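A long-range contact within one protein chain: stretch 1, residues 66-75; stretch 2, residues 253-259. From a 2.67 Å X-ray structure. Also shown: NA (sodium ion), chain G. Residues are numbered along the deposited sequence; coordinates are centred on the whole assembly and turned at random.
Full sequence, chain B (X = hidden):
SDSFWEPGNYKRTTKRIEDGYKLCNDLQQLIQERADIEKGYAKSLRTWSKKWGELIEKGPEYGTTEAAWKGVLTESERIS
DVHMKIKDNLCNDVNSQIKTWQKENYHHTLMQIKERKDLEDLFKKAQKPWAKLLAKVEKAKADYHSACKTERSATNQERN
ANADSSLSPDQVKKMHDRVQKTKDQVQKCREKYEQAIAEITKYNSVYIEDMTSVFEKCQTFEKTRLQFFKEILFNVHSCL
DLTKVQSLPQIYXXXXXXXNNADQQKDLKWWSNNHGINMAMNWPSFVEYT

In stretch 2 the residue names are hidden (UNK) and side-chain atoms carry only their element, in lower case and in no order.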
# COMPACT_ATOMS: atom_id res chain seq x y z
N GLU B 66 13.02 18.79 -20.92
CA GLU B 66 13.45 17.48 -20.51
C GLU B 66 13.62 17.45 -19.01
O GLU B 66 13.07 16.59 -18.34
CB GLU B 66 14.79 17.10 -21.16
CG GLU B 66 14.96 15.60 -21.33
CD GLU B 66 16.32 15.24 -21.82
OE1 GLU B 66 17.16 16.17 -21.95
OE2 GLU B 66 16.56 14.06 -22.13
N ALA B 67 14.38 18.40 -18.48
CA ALA B 67 14.69 18.44 -17.05
C ALA B 67 13.42 18.53 -16.25
O ALA B 67 13.32 17.86 -15.28
CB ALA B 67 15.63 19.57 -16.73
N ALA B 68 12.44 19.34 -16.66
CA ALA B 68 11.12 19.30 -16.00
C ALA B 68 10.46 17.92 -15.96
O ALA B 68 9.96 17.56 -14.90
CB ALA B 68 10.17 20.32 -16.55
N TRP B 69 10.45 17.18 -17.08
CA TRP B 69 9.84 15.86 -17.11
C TRP B 69 10.54 15.07 -16.04
O TRP B 69 9.91 14.32 -15.32
CB TRP B 69 10.09 15.07 -18.39
CG TRP B 69 9.28 15.28 -19.63
CD1 TRP B 69 9.19 16.43 -20.39
CD2 TRP B 69 8.56 14.28 -20.35
NE1 TRP B 69 8.39 16.21 -21.50
CE2 TRP B 69 8.01 14.90 -21.50
CE3 TRP B 69 8.30 12.93 -20.13
CZ2 TRP B 69 7.24 14.19 -22.42
CZ3 TRP B 69 7.54 12.24 -21.03
CH2 TRP B 69 7.02 12.86 -22.16
N LYS B 70 11.86 15.23 -15.93
CA LYS B 70 12.64 14.40 -14.99
C LYS B 70 12.28 14.68 -13.53
O LYS B 70 12.30 13.78 -12.69
CB LYS B 70 14.11 14.60 -15.15
CG LYS B 70 14.63 14.31 -16.48
CD LYS B 70 15.06 12.91 -16.60
CE LYS B 70 16.33 12.83 -17.45
NZ LYS B 70 17.40 13.76 -16.96
N GLY B 71 11.98 15.92 -13.22
CA GLY B 71 11.38 16.23 -11.94
C GLY B 71 10.40 15.21 -11.38
O GLY B 71 10.40 14.93 -10.18
N VAL B 72 9.57 14.64 -12.23
CA VAL B 72 8.56 13.74 -11.75
C VAL B 72 9.25 12.48 -11.23
O VAL B 72 8.85 11.93 -10.25
CB VAL B 72 7.56 13.43 -12.89
CG1 VAL B 72 7.05 12.07 -12.80
CG2 VAL B 72 6.43 14.30 -12.78
N LEU B 73 10.31 12.03 -11.90
CA LEU B 73 11.03 10.81 -11.53
C LEU B 73 11.78 11.01 -10.21
O LEU B 73 11.88 10.11 -9.39
CB LEU B 73 11.99 10.38 -12.65
CG LEU B 73 11.53 10.37 -14.13
CD1 LEU B 73 12.60 9.77 -14.96
CD2 LEU B 73 10.24 9.60 -14.46
N THR B 74 12.33 12.19 -10.02
CA THR B 74 12.92 12.54 -8.76
C THR B 74 11.87 12.51 -7.63
O THR B 74 12.14 11.95 -6.60
CB THR B 74 13.64 13.88 -8.89
OG1 THR B 74 14.94 13.60 -9.41
CG2 THR B 74 13.80 14.59 -7.58
N GLU B 75 10.68 13.09 -7.85
CA GLU B 75 9.53 13.04 -6.92
C GLU B 75 9.25 11.63 -6.42
O GLU B 75 9.18 11.38 -5.23
CB GLU B 75 8.27 13.50 -7.60
CG GLU B 75 7.15 13.63 -6.64
CD GLU B 75 6.06 12.52 -6.69
OE1 GLU B 75 6.05 11.62 -7.57
OE2 GLU B 75 5.17 12.63 -5.79
N UNK B 253 8.01 21.22 -2.86
CA UNK B 253 8.64 22.46 -3.11
C UNK B 253 9.67 22.33 -4.27
O UNK B 253 9.68 23.10 -5.23
c UNK B 253 10.57 24.88 -0.66
c UNK B 253 10.09 24.26 -2.02
o UNK B 253 10.52 24.12 0.40
c UNK B 253 9.33 22.93 -1.82
o UNK B 253 11.01 26.12 -0.66
N UNK B 254 10.52 21.33 -4.16
CA UNK B 254 11.65 21.17 -5.01
C UNK B 254 11.20 20.69 -6.35
O UNK B 254 11.65 21.13 -7.40
c UNK B 254 12.57 20.14 -4.41
o UNK B 254 13.56 17.07 -4.28
c UNK B 254 13.21 19.23 -5.45
c UNK B 254 14.06 18.04 -4.89
o UNK B 254 15.27 18.04 -5.13
N UNK B 255 10.25 19.76 -6.33
CA UNK B 255 9.59 19.30 -7.54
C UNK B 255 9.04 20.46 -8.36
O UNK B 255 9.15 20.43 -9.55
c UNK B 255 6.34 16.73 -10.53
c UNK B 255 6.55 17.12 -8.13
c UNK B 255 8.24 17.86 -9.63
c UNK B 255 5.85 16.60 -9.23
c UNK B 255 7.52 17.35 -10.74
c UNK B 255 8.51 18.32 -7.17
c UNK B 255 7.75 17.76 -8.33
N UNK B 256 8.48 21.49 -7.76
CA UNK B 256 8.02 22.57 -8.62
C UNK B 256 9.10 23.59 -8.86
O UNK B 256 8.99 24.40 -9.71
c UNK B 256 6.75 23.24 -8.12
o UNK B 256 6.98 23.66 -6.85
N UNK B 257 10.20 23.54 -8.14
CA UNK B 257 11.26 24.42 -8.52
C UNK B 257 11.68 23.99 -9.93
O UNK B 257 11.81 24.81 -10.83
c UNK B 257 13.52 25.32 -7.88
c UNK B 257 12.42 24.35 -7.55
n UNK B 257 13.32 26.69 -7.92
n UNK B 257 15.38 26.34 -8.44
c UNK B 257 14.45 27.28 -8.27
c UNK B 257 14.82 25.11 -8.21
N UNK B 258 11.87 22.69 -10.10
CA UNK B 258 12.21 22.13 -11.39
C UNK B 258 11.20 22.48 -12.48
O UNK B 258 11.57 23.08 -13.48
c UNK B 258 12.71 20.08 -12.63
o UNK B 258 13.25 20.34 -10.28
c UNK B 258 12.30 20.67 -11.29
N UNK B 259 9.93 22.15 -12.30
CA UNK B 259 9.01 22.54 -13.34
C UNK B 259 9.15 24.01 -13.70
O UNK B 259 9.08 24.38 -14.86
c UNK B 259 6.18 20.41 -12.36
c UNK B 259 7.59 22.27 -13.00
c UNK B 259 6.66 22.83 -14.09
c UNK B 259 7.42 20.77 -12.88
NA NA G . 16.06 13.29 -24.48
O HOH W 1 17.98 12.92 -26.13

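Position 253 carries three side-chain carbons in a chain, the last bearing two oxygens, and this side chain stays 10.7 Å or more from stretch 1. A carboxylate separated from CA by two methylenes, CB and CG, makes it Glu-253; an exposed, extended, charged chain is at home there.

Position 254 has the same composition, three carbons with two oxygens on the third. Its CA-to-CB bond points sideways, but the chain's end comes nearer, bringing one side-chain oxygen of 254 to 4.1 Å from Thr-74 CG2. It is Glu-254, and the oxygen is OE1. This is packing at a partly exposed border, where the carboxylate can remain solvated.

Position 255 shows one carbon followed by a ring of six carbons. One ring carbon of 255 lies 3.3 Å from Val-72 CG2, another 3.6 Å from Gly-71 C and a third 3.8 Å from Glu-75 CG, while Glu-75 CB sits over one ring face. This is Phe-255; the three carbons are CZ, CE1 and CD2. With chi1 in the t well, the ring reaches across to the other helix. A flat, wholly apolar ring suits this buried site.

Position 256 has one carbon and one oxygen, and its side chain is out of reach of stretch 1, 9.2 Å at its nearest. It is Ser-256, whose OG donates to Glu-253 O at 3.2 Å, so the short polar side chain is satisfied by its own helix.

Position 257 bears one carbon and a five-membered ring of three carbons and two nitrogens, 9.3 Å from stretch 1 at its nearest. The imidazole marks His-257; exposed, the polar ring can meet solvent.

Position 258 has a CB carrying one oxygen and one carbon. Its CA-to-CB bond points toward stretch 1, and the methyl carbon of 258 packs 3.5 Å from Ala-67 O, 3.8 Å from Ala-68 CA and 4.1 Å from Gly-71 CA. This is Thr-258, whose small methyl fits closely against the backbone.

Position 259 has four carbons, forked at the first with one arm two carbons long; its CA lies 4.1 Å from Ala-68 CB. It is Ile-259, and its branched apolar side chain suits a buried place.

The two helices run nearly antiparallel, at 166°, with axes approaching to 8.3 Å. They come close where the side chains of stretch 1 are small: the CA atoms of Ala-68 and Ile-259 are 4.7 Å apart, and Gly-71 has no side chain; an ideal CB there would lie only 3.3 Å from Thr-258 CG2 and 3.4 Å from Phe-255 CE1. No hydrogen bond crosses the interface; close packing, centred on Phe-255 and Thr-258, makes the contact.

Stretch 2 253-259: EEFSHTI
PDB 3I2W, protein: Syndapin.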